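Local coordinates for protein putative pyrroline carboxylate reductase (Streptococcus pyogenes, PDB 2AHR) that probably catalyses the last step of proline biosynthesis, reducing 1-pyrroline-5-carboxylate to L-proline with NADPH or NADH as cofactor, at residues D217-D220 with A221-P225; T228-A231 with G232-L236; T244-S247 with A248-T252; K190-A193 with L194-T198. All blocks are in the same frame, centred on the assembly; numbering follows the deposited sequence.

Interaction 1: residues D217-D220 with A221-P225; sequences DFID and AICSP. With NAP (NADP nicotinamide-adenine-dinucleotide phosphate), chain S.
I222 N donates a 2.8 Å hydrogen bond to F218 O. I222 CG1 lies 3.4 Å from F218 O. The site is the C-terminal end of helix 215-222 and the loop that follows, in the dimerisation domain. The last regular bond runs from C223 N to I219 O, 3.0 Å long. C223 then leaves the helical conformation and forms the centre of an inverse gamma turn. Its thiol stays beside the helix: with SG close to the backbone N (chi1 -69°), C223 SG packs on I219 CG2 at 4.0 Å. Water 1 bridges the helix end, donating to both D220 O and C223 O. The polar ends of the two aspartates turn elsewhere. D217 OD2 accepts from S214 N, and D220 OD1 forms a salt bridge with K190 of a third subunit. The F218 ring meets Y173 of the second subunit with the planes about 30° apart. The turn leads the chain to an NADP molecule, which is also hydrogen-bonded by the second subunit, among others by S34, H54 and A91. The cofactor thus lies between two chains. I222 CG2 lies 3.6 Å from O7N of the NADP carboxamide. S224 OG donates to the nicotinamide-side phosphate oxygen O1N of NADP at 3.0 Å.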
loop_
_atom_site.group_PDB
_atom_site.type_symbol
_atom_site.label_atom_id
_atom_site.label_comp_id
_atom_site.label_asym_id
_atom_site.label_seq_id
_atom_site.Cartn_x
_atom_site.Cartn_y
_atom_site.Cartn_z
ATOM N N ASP E 217 -9.692 -0.262 -29.560
ATOM C CA ASP E 217 -9.406 -0.820 -30.886
ATOM C C ASP E 217 -7.975 -0.480 -31.300
ATOM O O ASP E 217 -7.232 -1.353 -31.755
ATOM C CB ASP E 217 -10.375 -0.285 -31.962
ATOM C CG ASP E 217 -11.792 -0.816 -31.814
ATOM O OD1 ASP E 217 -11.989 -1.941 -31.285
ATOM O OD2 ASP E 217 -12.718 -0.094 -32.244
ATOM N N PHE E 218 -7.592 0.789 -31.161
ATOM C CA PHE E 218 -6.234 1.179 -31.472
ATOM C C PHE E 218 -5.205 0.450 -30.621
ATOM O O PHE E 218 -4.188 -0.018 -31.123
ATOM C CB PHE E 218 -6.056 2.696 -31.334
ATOM C CG PHE E 218 -6.478 3.456 -32.552
ATOM C CD1 PHE E 218 -5.613 3.569 -33.646
ATOM C CD2 PHE E 218 -7.733 4.069 -32.615
ATOM C CE1 PHE E 218 -5.993 4.264 -34.806
ATOM C CE2 PHE E 218 -8.118 4.778 -33.777
ATOM C CZ PHE E 218 -7.242 4.867 -34.866
ATOM N N ILE E 219 -5.458 0.383 -29.321
ATOM C CA ILE E 219 -4.579 -0.330 -28.390
ATOM C C ILE E 219 -4.361 -1.776 -28.807
ATOM O O ILE E 219 -3.237 -2.232 -28.818
ATOM C CB ILE E 219 -5.094 -0.246 -26.929
ATOM C CG1 ILE E 219 -4.947 1.183 -26.403
ATOM C CG2 ILE E 219 -4.344 -1.262 -26.021
ATOM C CD1 ILE E 219 -5.767 1.471 -25.138
ATOM N N ASP E 220 -5.417 -2.493 -29.181
ATOM C CA ASP E 220 -5.241 -3.841 -29.715
ATOM C C ASP E 220 -4.337 -3.833 -30.953
ATOM O O ASP E 220 -3.485 -4.709 -31.097
ATOM C CB ASP E 220 -6.573 -4.471 -30.115
ATOM C CG ASP E 220 -7.431 -4.881 -28.918
ATOM O OD1 ASP E 220 -6.897 -5.298 -27.864
ATOM O OD2 ASP E 220 -8.670 -4.793 -29.057
ATOM N N ALA E 221 -4.532 -2.854 -31.847
ATOM C CA ALA E 221 -3.723 -2.770 -33.073
ATOM C C ALA E 221 -2.245 -2.535 -32.761
ATOM O O ALA E 221 -1.382 -3.138 -33.389
ATOM C CB ALA E 221 -4.256 -1.672 -34.032
ATOM N N ILE E 222 -1.966 -1.667 -31.786
ATOM C CA ILE E 222 -0.596 -1.273 -31.439
ATOM C C ILE E 222 0.185 -2.348 -30.613
ATOM O O ILE E 222 1.414 -2.440 -30.704
ATOM C CB ILE E 222 -0.604 0.127 -30.742
ATOM C CG1 ILE E 222 -1.072 1.217 -31.732
ATOM C CG2 ILE E 222 0.766 0.492 -30.167
ATOM C CD1 ILE E 222 -1.654 2.471 -31.071
ATOM N N CYS E 223 -0.515 -3.165 -29.826
ATOM C CA CYS E 223 0.140 -4.168 -28.982
ATOM C C CYS E 223 0.498 -5.487 -29.689
ATOM O O CYS E 223 -0.257 -6.452 -29.600
ATOM C CB CYS E 223 -0.735 -4.476 -27.766
ATOM S SG CYS E 223 -0.868 -3.144 -26.581
ATOM N N SER E 224 1.650 -5.541 -30.363
ATOM C CA SER E 224 2.164 -6.802 -30.915
ATOM C C SER E 224 2.271 -7.835 -29.801
ATOM O O SER E 224 2.729 -7.514 -28.708
ATOM C CB SER E 224 3.566 -6.622 -31.506
ATOM O OG SER E 224 3.738 -5.332 -32.075
ATOM N N PRO E 225 1.881 -9.086 -30.080
ATOM C CA PRO E 225 2.028 -10.172 -29.118
ATOM C C PRO E 225 3.478 -10.316 -28.664
ATOM O O PRO E 225 4.386 -10.299 -29.503
ATOM C CB PRO E 225 1.600 -11.405 -29.910
ATOM C CG PRO E 225 0.708 -10.874 -30.964
ATOM C CD PRO E 225 1.286 -9.548 -31.344
HETATM P PA NAP S . 1.676 -8.217 -36.324
HETATM O O1A NAP S . 1.491 -9.437 -35.491
HETATM O O2A NAP S . 0.397 -7.457 -36.423
HETATM O O5B NAP S . 2.258 -8.550 -37.796
HETATM C C5B NAP S . 3.219 -9.555 -38.025
HETATM C C4B NAP S . 2.892 -10.208 -39.365
HETATM O O4B NAP S . 3.952 -11.029 -39.826
HETATM C C3B NAP S . 1.638 -11.075 -39.269
HETATM O O3B NAP S . 0.685 -10.571 -40.180
HETATM C C2B NAP S . 2.085 -12.481 -39.637
HETATM O O2B NAP S . 1.224 -13.163 -40.535
HETATM C C1B NAP S . 3.391 -12.213 -40.374
HETATM N N9A NAP S . 4.280 -13.401 -40.350
HETATM C C8A NAP S . 4.340 -14.393 -39.397
HETATM N N7A NAP S . 5.276 -15.297 -39.777
HETATM C C5A NAP S . 5.813 -14.902 -40.960
HETATM C C6A NAP S . 6.785 -15.466 -41.787
HETATM N N6A NAP S . 6.941 -16.788 -41.761
HETATM N N1A NAP S . 7.125 -14.811 -42.955
HETATM C C2A NAP S . 6.495 -13.632 -43.314
HETATM N N3A NAP S . 5.525 -13.093 -42.495
HETATM C C4A NAP S . 5.189 -13.714 -41.334
HETATM O O3 NAP S . 2.884 -7.325 -35.710
HETATM P PN NAP S . 3.027 -5.724 -35.918
HETATM O O1N NAP S . 2.340 -5.072 -34.765
HETATM O O2N NAP S . 2.660 -5.314 -37.300
HETATM O O5D NAP S . 4.619 -5.531 -35.721
HETATM C C5D NAP S . 5.532 -5.816 -36.758
HETATM C C4D NAP S . 6.858 -5.104 -36.495
HETATM O O4D NAP S . 6.680 -3.706 -36.364
HETATM C C3D NAP S . 7.508 -5.592 -35.206
HETATM O O3D NAP S . 8.850 -5.899 -35.500
HETATM C C2D NAP S . 7.423 -4.436 -34.218
HETATM O O2D NAP S . 8.579 -4.407 -33.388
HETATM C C1D NAP S . 7.268 -3.220 -35.157
HETATM N N1N NAP S . 6.440 -2.090 -34.661
HETATM C C2N NAP S . 5.093 -2.245 -34.398
HETATM C C3N NAP S . 4.330 -1.157 -33.963
HETATM C C7N NAP S . 2.844 -1.267 -33.790
HETATM O O7N NAP S . 2.158 -0.093 -33.418
HETATM N N7N NAP S . 2.213 -2.432 -33.992
HETATM C C4N NAP S . 4.939 0.093 -33.799
HETATM C C5N NAP S . 6.290 0.250 -34.074
HETATM C C6N NAP S . 7.026 -0.855 -34.507
HETATM P P2B NAP S . -0.193 -13.826 -40.120
HETATM O O1X NAP S . -0.681 -14.649 -41.300
HETATM O O2X NAP S . 0.009 -14.739 -38.931
HETATM O O3X NAP S . -1.208 -12.747 -39.782
HETATM O O HOH W 1 -2.979 -6.750 -29.271
#

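Interaction 2: residues T228-A231 with G232-L236; sequences TTIA and GLMEL
The flat groups joining T228-A231 to G232-L236 are peptide groups, and they are met mostly near their carbonyl oxygens. M234 N reaches I230 O at 3.0 Å, tilted 28° from the plane of that carbonyl, and M234 CB lies 3.6 Å from I230 O. L233 N reaches T229 O at 2.8 Å. These are turns of helix 228-239 in the dimerisation domain. The apolar contact is carried by the end of I230. A chi1 of -169° puts CG1 anti to the backbone N, and chi2 of 64° then turns CD1 to M234 and L233. I230 CD1 touches the methyl CE of M234, a selenomethionine, at 3.8 Å, and the two side chains lie alongside each other. The bent chain of M234 brings CE back to this point. I230 CD1 also meets L233 CD2 at 4.1 Å, here at a slant. K185 of a third subunit packs on both I230 and M234. T252 of the second subunit packs on T228. T228 OG1 and T229 OG1 both hydrogen-bond to S167 OG of that subunit. The last flat group is the E235 carboxylate. Its OE2 pairs with R238 NH2 in a salt bridge and with S247 OG of the second subunit. Two such partners would favour the charged form of this buried acid, and tie it to R238 and to the second subunit.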
loop_
_atom_site.group_PDB
_atom_site.type_symbol
_atom_site.label_atom_id
_atom_site.label_comp_id
_atom_site.label_asym_id
_atom_site.label_seq_id
_atom_site.Cartn_x
_atom_site.Cartn_y
_atom_site.Cartn_z
ATOM N N THR E 228 6.810 -4.795 -27.026
ATOM C CA THR E 228 7.206 -3.820 -26.041
ATOM C C THR E 228 5.988 -3.056 -25.520
ATOM O O THR E 228 5.932 -2.680 -24.342
ATOM C CB THR E 228 8.229 -2.811 -26.616
ATOM O OG1 THR E 228 7.575 -1.972 -27.575
ATOM C CG2 THR E 228 9.392 -3.526 -27.285
ATOM N N THR E 229 4.988 -2.855 -26.377
ATOM C CA THR E 229 3.850 -1.998 -25.979
ATOM C C THR E 229 2.948 -2.657 -24.930
ATOM O O THR E 229 2.581 -2.014 -23.946
ATOM C CB THR E 229 3.053 -1.519 -27.196
ATOM O OG1 THR E 229 3.927 -0.730 -28.024
ATOM C CG2 THR E 229 1.885 -0.659 -26.762
ATOM N N ILE E 230 2.605 -3.933 -25.136
ATOM C CA ILE E 230 1.863 -4.685 -24.122
ATOM C C ILE E 230 2.600 -4.747 -22.763
ATOM O O ILE E 230 1.970 -4.713 -21.712
ATOM C CB ILE E 230 1.439 -6.097 -24.627
ATOM C CG1 ILE E 230 0.440 -6.759 -23.654
ATOM C CG2 ILE E 230 2.674 -6.975 -24.947
ATOM C CD1 ILE E 230 -0.951 -6.014 -23.511
ATOM N N ALA E 231 3.927 -4.825 -22.776
ATOM C CA ALA E 231 4.692 -4.773 -21.515
ATOM C C ALA E 231 4.407 -3.453 -20.772
ATOM O O ALA E 231 4.036 -3.467 -19.591
ATOM C CB ALA E 231 6.181 -4.930 -21.776
ATOM N N GLY E 232 4.569 -2.322 -21.467
ATOM C CA GLY E 232 4.275 -1.008 -20.876
ATOM C C GLY E 232 2.817 -0.820 -20.468
ATOM O O GLY E 232 2.528 -0.218 -19.429
ATOM N N LEU E 233 1.898 -1.358 -21.266
ATOM C CA LEU E 233 0.472 -1.239 -20.982
ATOM C C LEU E 233 0.051 -1.964 -19.700
ATOM O O LEU E 233 -0.729 -1.416 -18.903
ATOM C CB LEU E 233 -0.370 -1.723 -22.183
ATOM C CG LEU E 233 -1.871 -1.398 -22.127
ATOM C CD1 LEU E 233 -2.144 0.050 -22.573
ATOM C CD2 LEU E 233 -2.706 -2.363 -23.024
HETATM N N MSE E 234 0.535 -3.195 -19.506
HETATM C CA MSE E 234 0.276 -3.936 -18.263
HETATM C C MSE E 234 0.931 -3.274 -17.045
HETATM O O MSE E 234 0.447 -3.423 -15.926
HETATM C CB MSE E 234 0.725 -5.389 -18.366
HETATM C CG MSE E 234 -0.210 -6.315 -19.170
HETATM SE SE MSE E 234 -2.015 -6.231 -18.840
HETATM C CE MSE E 234 -2.224 -5.105 -20.068
ATOM N N GLU E 235 2.018 -2.537 -17.255
ATOM C CA GLU E 235 2.587 -1.743 -16.166
ATOM C C GLU E 235 1.663 -0.561 -15.824
ATOM O O GLU E 235 1.496 -0.230 -14.660
ATOM C CB GLU E 235 4.030 -1.302 -16.482
ATOM C CG GLU E 235 4.732 -0.451 -15.391
ATOM C CD GLU E 235 5.161 -1.245 -14.147
ATOM O OE1 GLU E 235 4.731 -2.414 -13.998
ATOM O OE2 GLU E 235 5.938 -0.683 -13.304
ATOM N N LEU E 236 1.006 0.030 -16.827
ATOM C CA LEU E 236 0.016 1.082 -16.579
ATOM C C LEU E 236 -1.155 0.523 -15.783
ATOM O O LEU E 236 -1.652 1.168 -14.869
ATOM C CB LEU E 236 -0.470 1.745 -17.901
ATOM C CG LEU E 236 0.542 2.641 -18.667
ATOM C CD1 LEU E 236 -0.036 3.167 -19.975
ATOM C CD2 LEU E 236 1.045 3.813 -17.792
#

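Interaction 3: residues T244-S247 with A248-T252; sequences TVSS and AIDKT
D250 has CG beside its own backbone N (chi1 -78°), and S246 has OG anti to its backbone N (chi1 168°). These torsions bring the carboxylate and the hydroxyl to the same side of helix 241-258. They remain too far apart to bond directly, with S246 OG 4.5 Å from D250 OD2. Water 2 fills the link. It lies 2.6 Å from S246 OG and donates to D250 OD2 at 2.8 Å. The carboxylate carbon D250 CG also sits 3.5 Å from S246 O, the oxygen that accepts from D250 N at 2.9 Å. The charge of D250 is met across the dimer boundary. OD2 forms a salt bridge with K185 of the second subunit, and OD1 accepts from N186 of the same subunit. S246 itself packs on M234 of a fourth subunit. A248 CB lies 3.2 Å from V245 O, as helix geometry sets it. I249 touches A163 and Y171 of the long helix 158-185 of its own chain. T252 touches that helix as well, and its OG1 is also hydrogen-bonded to Y171 OH. One turn back along the helix, A248 O has two donors from this threonine. T252 N comes to one face of the carbonyl plane and T252 OG1 to the other, the hydroxyl lying 2.7 Å from A248 O.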
loop_
_atom_site.group_PDB
_atom_site.type_symbol
_atom_site.label_atom_id
_atom_site.label_comp_id
_atom_site.label_asym_id
_atom_site.label_seq_id
_atom_site.Cartn_x
_atom_site.Cartn_y
_atom_site.Cartn_z
ATOM N N THR E 244 -6.316 6.348 -11.570
ATOM C CA THR E 244 -5.675 7.621 -11.204
ATOM C C THR E 244 -6.330 8.828 -11.900
ATOM O O THR E 244 -6.700 9.826 -11.247
ATOM C CB THR E 244 -4.183 7.578 -11.501
ATOM O OG1 THR E 244 -3.562 6.682 -10.578
ATOM C CG2 THR E 244 -3.502 8.991 -11.374
ATOM N N VAL E 245 -6.503 8.719 -13.219
ATOM C CA VAL E 245 -7.068 9.820 -14.000
ATOM C C VAL E 245 -8.517 10.113 -13.547
ATOM O O VAL E 245 -8.927 11.269 -13.309
ATOM C CB VAL E 245 -6.992 9.488 -15.519
ATOM C CG1 VAL E 245 -7.757 10.522 -16.344
ATOM C CG2 VAL E 245 -5.528 9.425 -15.959
ATOM N N SER E 246 -9.271 9.031 -13.398
ATOM C CA SER E 246 -10.671 9.103 -13.065
ATOM C C SER E 246 -10.875 9.674 -11.656
ATOM O O SER E 246 -11.778 10.465 -11.411
ATOM C CB SER E 246 -11.245 7.678 -13.105
ATOM O OG SER E 246 -12.529 7.714 -12.515
ATOM N N SER E 247 -10.040 9.239 -10.724
ATOM C CA SER E 247 -10.072 9.810 -9.379
ATOM C C SER E 247 -9.779 11.307 -9.441
ATOM O O SER E 247 -10.421 12.094 -8.740
ATOM C CB SER E 247 -9.123 9.067 -8.463
ATOM O OG SER E 247 -9.299 9.494 -7.128
ATOM N N ALA E 248 -8.852 11.709 -10.314
ATOM C CA ALA E 248 -8.506 13.134 -10.488
ATOM C C ALA E 248 -9.685 13.938 -11.024
ATOM O O ALA E 248 -9.936 15.061 -10.596
ATOM C CB ALA E 248 -7.310 13.280 -11.419
ATOM N N ILE E 249 -10.405 13.359 -11.979
ATOM C CA ILE E 249 -11.568 14.001 -12.541
ATOM C C ILE E 249 -12.653 14.142 -11.478
ATOM O O ILE E 249 -13.293 15.191 -11.390
ATOM C CB ILE E 249 -12.087 13.210 -13.782
ATOM C CG1 ILE E 249 -11.099 13.324 -14.944
ATOM C CG2 ILE E 249 -13.502 13.666 -14.173
ATOM C CD1 ILE E 249 -10.937 14.767 -15.503
ATOM N N ASP E 250 -12.877 13.077 -10.692
ATOM C CA ASP E 250 -13.776 13.138 -9.517
ATOM C C ASP E 250 -13.428 14.294 -8.568
ATOM O O ASP E 250 -14.312 15.064 -8.168
ATOM C CB ASP E 250 -13.767 11.809 -8.747
ATOM C CG ASP E 250 -14.633 10.708 -9.440
ATOM O OD1 ASP E 250 -15.331 11.014 -10.433
ATOM O OD2 ASP E 250 -14.608 9.529 -8.996
ATOM N N LYS E 251 -12.149 14.411 -8.206
ATOM C CA LYS E 251 -11.707 15.515 -7.324
ATOM C C LYS E 251 -11.953 16.875 -7.950
ATOM O O LYS E 251 -12.297 17.826 -7.250
ATOM C CB LYS E 251 -10.224 15.374 -6.949
ATOM C CG LYS E 251 -9.998 14.322 -5.870
ATOM C CD LYS E 251 -10.526 14.811 -4.526
ATOM C CE LYS E 251 -9.934 14.062 -3.327
ATOM N NZ LYS E 251 -10.436 14.633 -2.000
ATOM N N THR E 252 -11.785 16.956 -9.271
ATOM C CA THR E 252 -12.008 18.212 -9.989
ATOM C C THR E 252 -13.487 18.592 -9.898
ATOM O O THR E 252 -13.829 19.745 -9.622
ATOM C CB THR E 252 -11.559 18.108 -11.458
ATOM O OG1 THR E 252 -10.225 17.566 -11.516
ATOM C CG2 THR E 252 -11.597 19.497 -12.146
HETATM O O HOH W 2 -13.142 7.339 -10.064
#

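Interaction 4: residues K190-A193 with L194-T198; sequences KAKA and LEIVT
Residues K190-A193 and L194-T198 form the opening turns of helix 190-210, in the dimerisation domain. Four i to i+4 bonds join them, from K190 O with L194 N at 2.8 Å to A193 O with V197 N. A partly exposed i to i+3 salt bridge joins K192 to E195. K192 NZ donates to E195 OE1 at 2.9 Å, on the syn side of the carboxylate and 24° out of its plane. The two side chains lie side by side and point the same way. K192 bends at chi2 and chi3 to make this reach, while E195 is extended. The methylenes of K192 are used too, with K192 CG 4.1 Å from I196 CD1. F151 of the second subunit packs on both E195 and I196. K190 lays its aliphatic part across L194, with K190 CE 3.9 Å from L194 CG. Its ammonium group forms a salt bridge with E177 of helix 158-185, whose I176 and A180 also receive L194. The V197 rotamer is doubtful, since its chi1 of -20° lies well away from a staggered position. At the far end L194 O takes two bonds from T198, which arrive from opposite faces of its plane. T198 OG1 donates from 36° out of that plane, at 2.6 Å from L194 O.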
loop_
_atom_site.group_PDB
_atom_site.type_symbol
_atom_site.label_atom_id
_atom_site.label_comp_id
_atom_site.label_asym_id
_atom_site.label_seq_id
_atom_site.Cartn_x
_atom_site.Cartn_y
_atom_site.Cartn_z
ATOM N N LYS E 190 15.766 16.665 -22.847
ATOM C CA LYS E 190 14.383 17.117 -22.556
ATOM C C LYS E 190 13.647 17.703 -23.773
ATOM O O LYS E 190 12.538 17.266 -24.105
ATOM C CB LYS E 190 14.374 18.124 -21.386
ATOM C CG LYS E 190 12.961 18.636 -20.994
ATOM C CD LYS E 190 12.110 17.527 -20.356
ATOM C CE LYS E 190 10.677 17.973 -20.071
ATOM N NZ LYS E 190 10.602 19.155 -19.147
ATOM N N ALA E 191 14.263 18.706 -24.410
ATOM C CA ALA E 191 13.671 19.383 -25.570
ATOM C C ALA E 191 13.324 18.393 -26.687
ATOM O O ALA E 191 12.222 18.417 -27.257
ATOM C CB ALA E 191 14.641 20.508 -26.102
ATOM N N LYS E 192 14.272 17.510 -26.981
ATOM C CA LYS E 192 14.086 16.479 -27.981
ATOM C C LYS E 192 12.972 15.498 -27.573
ATOM O O LYS E 192 12.120 15.145 -28.400
ATOM C CB LYS E 192 15.414 15.734 -28.224
ATOM C CG LYS E 192 15.389 14.722 -29.361
ATOM C CD LYS E 192 14.889 15.322 -30.716
ATOM C CE LYS E 192 15.766 16.510 -31.193
ATOM N NZ LYS E 192 15.410 17.047 -32.559
ATOM N N ALA E 193 12.974 15.070 -26.311
ATOM C CA ALA E 193 11.952 14.131 -25.821
ATOM C C ALA E 193 10.577 14.779 -25.921
ATOM O O ALA E 193 9.623 14.138 -26.363
ATOM C CB ALA E 193 12.246 13.689 -24.381
ATOM N N LEU E 194 10.484 16.060 -25.543
ATOM C CA LEU E 194 9.206 16.801 -25.633
ATOM C C LEU E 194 8.700 16.936 -27.081
ATOM O O LEU E 194 7.501 16.814 -27.359
ATOM C CB LEU E 194 9.338 18.214 -25.039
ATOM C CG LEU E 194 9.080 18.459 -23.558
ATOM C CD1 LEU E 194 9.418 19.929 -23.209
ATOM C CD2 LEU E 194 7.617 18.117 -23.182
ATOM N N GLU E 195 9.628 17.199 -27.997
ATOM C CA GLU E 195 9.286 17.365 -29.392
ATOM C C GLU E 195 8.696 16.064 -29.932
ATOM O O GLU E 195 7.628 16.062 -30.526
ATOM C CB GLU E 195 10.526 17.798 -30.167
ATOM C CG GLU E 195 10.323 17.861 -31.664
ATOM C CD GLU E 195 11.622 18.118 -32.439
ATOM O OE1 GLU E 195 12.727 18.023 -31.865
ATOM O OE2 GLU E 195 11.527 18.406 -33.643
ATOM N N ILE E 196 9.384 14.957 -29.690
ATOM C CA ILE E 196 8.917 13.661 -30.126
ATOM C C ILE E 196 7.558 13.310 -29.526
ATOM O O ILE E 196 6.674 12.867 -30.268
ATOM C CB ILE E 196 9.905 12.546 -29.749
ATOM C CG1 ILE E 196 11.245 12.745 -30.483
ATOM C CG2 ILE E 196 9.264 11.146 -30.000
ATOM C CD1 ILE E 196 12.432 11.978 -29.852
ATOM N N VAL E 197 7.391 13.446 -28.196
ATOM C CA VAL E 197 6.093 13.027 -27.637
ATOM C C VAL E 197 4.928 13.988 -27.982
ATOM O O VAL E 197 3.803 13.533 -28.248
ATOM C CB VAL E 197 6.084 12.532 -26.112
ATOM C CG1 VAL E 197 7.443 12.116 -25.598
ATOM C CG2 VAL E 197 5.380 13.495 -25.199
ATOM N N THR E 198 5.190 15.299 -28.000
ATOM C CA THR E 198 4.141 16.264 -28.379
ATOM C C THR E 198 3.618 15.962 -29.803
ATOM O O THR E 198 2.403 15.980 -30.045
ATOM C CB THR E 198 4.647 17.734 -28.319
ATOM O OG1 THR E 198 5.177 18.017 -27.004
ATOM C CG2 THR E 198 3.503 18.700 -28.626
#

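In the fold
All four contacts lie in the helical dimerisation domain. Along the chain the order is interaction 4, 1, 2, then 3, on helices 190-210, 215-222, 228-239 and 241-258. Interactions 1 and 2 touch, with centres 11 Å apart: I219 CG2 meets L233 CD2 at 3.6 Å, and C223 and I222 rest on T229. The other pairs do not touch, with centres 21 to 26 Å apart. Every contact also reaches the second subunit. The loop between helices 215-222 and 228-239 meets NADP held largely by the partner chain. Interactions 2 and 3 meet across the dimer. Interactions 1 and 4 also reach further subunits, consistent with joining dimers in the ten-chain assembly.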